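PDB 3DCZ: putative RnfG subunit of electron transport complex from Thermotoga maritima, which is probably part of a membrane-bound complex that couples electron transfer to the movement of ions across the membrane, and probably carries FMN as cofactor. Local coordinates for residues S26-K29 with F30-D34; F142-P146 with E147-N151. All blocks are in the same frame, centred on the assembly; numbering follows the deposited sequence. Where two conformers were deposited one is given.

Interaction 1 (26-34) is the C-terminal part of helix 22-31 with the loop that follows it. Interaction 2 (142-151) is the end of the loop that follows strand 110-120, with the start of helix 146-151. Their centres lie about 19 Å apart. The two meet through one ring pair, F30 CE2 to F142 CZ at 4.0 Å, which is plain packing. Strand 110-120 also joins them: S115 touches both F30 and F142. Interaction 2 lies in the FMN-binding domain, but no FMN is present in this structure. A 1,2-ethanediol, probably from the crystallisation liquor, lies about 4 Å from the side chain of F30.

Interaction 1 (S26-K29 with F30-D34); sequences SAIK and FVLKD
F30 N donates to S26 O at 2.9 Å, a regular i to i+4 helix bond near the C-terminal end of helix 22-31. One residue on, V31 N bonds A27 O in the same way at 3.0 Å. Then the helix runs out. K29 gives its carbonyl to L32 N, with K29 O to L32 N at 3.1 Å. This donor comes in from above the carbonyl plane, and it has a weak second bond to I28 O. The side chains of K29 and F30 both leave the contact. K29 is extended beyond CG, and its NZ forms salt bridges with E44 and E48. F30 has CG anti to the backbone N (chi1 177°), which swings the ring out to R117, where a cation-pi contact forms. I28 makes the apolar part. Its CG2 lies 4.0 Å from L32 CD1, the two side chains lying side by side and pointing the same way. Both also pack on I47 of helix 44-54. V31 CG2 comes within 3.3 Å of I28 O. The change from i to i+4 bonds to the i to i+3 bond of L32 is typical of a helix C-terminus, here leading into a loop.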
loop_
_atom_site.group_PDB
_atom_site.type_symbol
_atom_site.label_atom_id
_atom_site.label_comp_id
_atom_site.label_asym_id
_atom_site.label_seq_id
_atom_site.Cartn_x
_atom_site.Cartn_y
_atom_site.Cartn_z
ATOM N N SER A 26 -5.039 1.171 -13.219
ATOM C CA SER A 26 -5.354 2.481 -12.651
ATOM C C SER A 26 -4.832 2.589 -11.207
ATOM O O SER A 26 -4.244 3.603 -10.804
ATOM C CB SER A 26 -6.865 2.703 -12.684
ATOM O OG SER A 26 -7.228 3.858 -11.956
ATOM N N ALA A 27 -5.050 1.536 -10.418
ATOM C CA ALA A 27 -4.568 1.482 -9.034
ATOM C C ALA A 27 -3.058 1.542 -8.937
ATOM O O ALA A 27 -2.508 2.220 -8.058
ATOM C CB ALA A 27 -5.110 0.231 -8.284
ATOM N N ILE A 28 -2.367 0.796 -9.806
ATOM C CA ILE A 28 -0.914 0.782 -9.759
ATOM C C ILE A 28 -0.384 2.173 -10.120
ATOM O O ILE A 28 0.542 2.679 -9.480
ATOM C CB ILE A 28 -0.371 -0.282 -10.703
ATOM C CG1 ILE A 28 -0.782 -1.647 -10.174
ATOM C CG2 ILE A 28 1.188 -0.162 -10.867
ATOM C CD1 ILE A 28 -0.442 -2.839 -11.140
ATOM N N LYS A 29 -0.976 2.794 -11.123
ATOM C CA LYS A 29 -0.607 4.174 -11.494
ATOM C C LYS A 29 -0.843 5.118 -10.313
ATOM O O LYS A 29 0.031 5.938 -9.971
ATOM C CB LYS A 29 -1.426 4.652 -12.703
ATOM C CG LYS A 29 -1.037 4.019 -14.013
ATOM C CD LYS A 29 -1.980 4.434 -15.143
ATOM C CE LYS A 29 -1.529 3.896 -16.460
ATOM N NZ LYS A 29 -2.393 4.468 -17.516
ATOM N N PHE A 30 -1.999 4.985 -9.656
ATOM C CA PHE A 30 -2.315 5.880 -8.544
ATOM C C PHE A 30 -1.283 5.800 -7.421
ATOM O O PHE A 30 -0.801 6.839 -6.922
ATOM C CB PHE A 30 -3.687 5.579 -7.954
ATOM C CG PHE A 30 -3.995 6.440 -6.773
ATOM C CD1 PHE A 30 -4.479 7.720 -6.943
ATOM C CD2 PHE A 30 -3.772 5.985 -5.478
ATOM C CE1 PHE A 30 -4.729 8.510 -5.881
ATOM C CE2 PHE A 30 -3.967 6.789 -4.399
ATOM C CZ PHE A 30 -4.499 8.066 -4.597
ATOM N N VAL A 31 -0.891 4.569 -7.054
ATOM C CA VAL A 31 0.002 4.399 -5.899
ATOM C C VAL A 31 1.441 4.805 -6.204
ATOM O O VAL A 31 2.294 4.920 -5.294
ATOM C CB VAL A 31 -0.082 2.966 -5.289
ATOM C CG1 VAL A 31 -1.546 2.707 -4.755
ATOM C CG2 VAL A 31 0.346 1.921 -6.270
ATOM N N LEU A 32 1.702 5.029 -7.494
ATOM C CA LEU A 32 2.987 5.544 -7.968
ATOM C C LEU A 32 2.981 7.054 -8.175
ATOM O O LEU A 32 3.948 7.604 -8.686
ATOM C CB LEU A 32 3.461 4.785 -9.197
ATOM C CG LEU A 32 4.025 3.374 -8.938
ATOM C CD1 LEU A 32 4.078 2.589 -10.257
ATOM C CD2 LEU A 32 5.405 3.434 -8.291
ATOM N N LYS A 33 1.925 7.708 -7.700
ATOM C CA LYS A 33 1.949 9.177 -7.574
ATOM C C LYS A 33 2.393 9.538 -6.166
ATOM O O LYS A 33 1.999 8.893 -5.150
ATOM C CB LYS A 33 0.572 9.777 -7.886
ATOM C CG LYS A 33 0.085 9.504 -9.325
ATOM C CD LYS A 33 -1.195 10.274 -9.630
ATOM C CE LYS A 33 -1.638 10.078 -11.056
ATOM N NZ LYS A 33 -2.974 10.706 -11.296
ATOM N N ASP A 34 3.200 10.587 -6.065
ATOM C CA ASP A 34 3.650 11.089 -4.792
ATOM C C ASP A 34 2.469 11.687 -4.034
ATOM O O ASP A 34 1.747 12.544 -4.578
ATOM C CB ASP A 34 4.720 12.122 -5.061
ATOM C CG ASP A 34 5.384 12.650 -3.826
ATOM O OD1 ASP A 34 4.721 13.075 -2.877
ATOM O OD2 ASP A 34 6.627 12.740 -3.846
#

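Interaction 2 (F142-P146 with E147-N151); sequences FPVPP and EGLKN
V144 meets the start of the helix through one methyl group. CG1 lies 3.7 Å from G148 CA and also packs against L149 CG. With CG1 anti to the backbone N (chi1 174°), this methyl faces the first turn. G148 has no side chain and presents its bare CA to the methyl.

P145 is the N-cap residue. Its carbonyl takes the first i to i+4 bond, from L149 N at 3.2 Å, with the N-H almost in line with the C=O. Its ring meets the carboxylate of E147. P145 CB is 3.6 Å from E147 OE1, and the two side chains cross at about a right angle.

P146 opens the helix, where a proline fits because its nitrogen has no hydrogen to give. Its carbonyl accepts from K150 N at 2.9 Å. The K150 side chain runs past the same oxygen, with CG at 3.2 Å from P146 O. E147 bends back at chi2 (-91°), which brings OE1 to 3.5 Å from P146 CD. With an alanine here the ring carbons CG and CD beside E147 OE1 are gone, and that carboxylate would probably be freer to turn.

Around this turn, V144 pairs by backbone with L113 of strand 110-120, and P146 packs on M112 of the same strand. L149 reaches F104 of strand 98-107 and Y199 of helix 188-206. The short helix 146-151 thus packs against both the antiparallel sheet and the C-terminal helix.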
loop_
_atom_site.group_PDB
_atom_site.type_symbol
_atom_site.label_atom_id
_atom_site.label_comp_id
_atom_site.label_asym_id
_atom_site.label_seq_id
_atom_site.Cartn_x
_atom_site.Cartn_y
_atom_site.Cartn_z
ATOM N N PHE A 142 -2.011 6.843 4.162
ATOM C CA PHE A 142 -0.681 7.096 3.605
ATOM C C PHE A 142 -0.362 8.572 3.487
ATOM O O PHE A 142 -1.273 9.398 3.466
ATOM C CB PHE A 142 -0.576 6.472 2.224
ATOM C CG PHE A 142 -1.570 7.016 1.251
ATOM C CD1 PHE A 142 -1.283 8.122 0.470
ATOM C CD2 PHE A 142 -2.766 6.372 1.056
ATOM C CE1 PHE A 142 -2.210 8.566 -0.472
ATOM C CE2 PHE A 142 -3.673 6.822 0.137
ATOM C CZ PHE A 142 -3.391 7.911 -0.633
ATOM N N PRO A 143 0.924 8.916 3.408
ATOM C CA PRO A 143 2.094 8.060 3.493
ATOM C C PRO A 143 2.393 7.721 4.971
ATOM O O PRO A 143 1.916 8.423 5.885
ATOM C CB PRO A 143 3.193 8.921 2.877
ATOM C CG PRO A 143 2.806 10.304 3.207
ATOM C CD PRO A 143 1.310 10.330 3.276
ATOM N N VAL A 144 3.212 6.692 5.187
ATOM C CA VAL A 144 3.684 6.323 6.521
ATOM C C VAL A 144 5.192 6.125 6.444
ATOM O O VAL A 144 5.691 5.383 5.573
ATOM C CB VAL A 144 2.981 5.049 7.057
ATOM C CG1 VAL A 144 3.608 4.613 8.403
ATOM C CG2 VAL A 144 1.408 5.258 7.207
ATOM N N PRO A 145 5.949 6.785 7.337
ATOM C CA PRO A 145 7.402 6.674 7.268
ATOM C C PRO A 145 7.885 5.315 7.824
ATOM O O PRO A 145 7.116 4.552 8.405
ATOM C CB PRO A 145 7.872 7.848 8.113
ATOM C CG PRO A 145 6.767 8.090 9.087
ATOM C CD PRO A 145 5.498 7.658 8.439
ATOM N N PRO A 146 9.161 4.982 7.593
ATOM C CA PRO A 146 9.649 3.703 8.018
ATOM C C PRO A 146 9.433 3.341 9.492
ATOM O O PRO A 146 9.083 2.199 9.760
ATOM C CB PRO A 146 11.141 3.773 7.703
ATOM C CG PRO A 146 11.275 4.799 6.683
ATOM C CD PRO A 146 10.200 5.774 6.906
ATOM N N GLU A 147 9.560 4.307 10.385
ATOM C CA GLU A 147 9.376 4.062 11.821
ATOM C C GLU A 147 7.916 3.698 12.141
ATOM O O GLU A 147 7.665 2.844 13.003
ATOM C CB GLU A 147 9.843 5.259 12.627
ATOM C CG GLU A 147 9.205 6.570 12.237
ATOM C CD GLU A 147 9.942 7.415 11.159
ATOM O OE1 GLU A 147 10.639 6.894 10.212
ATOM O OE2 GLU A 147 9.777 8.658 11.282
ATOM N N GLY A 148 6.966 4.265 11.387
ATOM C CA GLY A 148 5.570 3.848 11.480
ATOM C C GLY A 148 5.328 2.420 11.069
ATOM O O GLY A 148 4.605 1.693 11.742
ATOM N N LEU A 149 5.910 1.995 9.940
ATOM C CA LEU A 149 5.749 0.611 9.494
ATOM C C LEU A 149 6.447 -0.376 10.432
ATOM O O LEU A 149 5.944 -1.499 10.637
ATOM C CB LEU A 149 6.288 0.453 8.059
ATOM C CG LEU A 149 5.452 1.110 6.989
ATOM C CD1 LEU A 149 6.143 0.862 5.626
ATOM C CD2 LEU A 149 4.061 0.518 6.972
ATOM N N LYS A 150 7.570 0.047 11.019
ATOM C CA LYS A 150 8.304 -0.800 11.954
ATOM C C LYS A 150 7.489 -0.978 13.221
ATOM O O LYS A 150 7.547 -2.040 13.844
ATOM C CB LYS A 150 9.674 -0.214 12.273
ATOM C CG LYS A 150 10.601 -0.336 11.111
ATOM C CD LYS A 150 11.941 0.393 11.326
ATOM C CE LYS A 150 12.704 0.576 9.988
ATOM N NZ LYS A 150 13.805 1.581 10.180
ATOM N N ASN A 151 6.720 0.039 13.588
ATOM C CA ASN A 151 5.803 0.027 14.765
ATOM C C ASN A 151 4.647 -0.966 14.512
ATOM O O ASN A 151 4.052 -1.521 15.453
ATOM C CB ASN A 151 5.157 1.423 14.988
ATOM C CG ASN A 151 6.090 2.490 15.665
ATOM O OD1 ASN A 151 5.758 3.688 15.691
ATOM N ND2 ASN A 151 7.209 2.064 16.228
#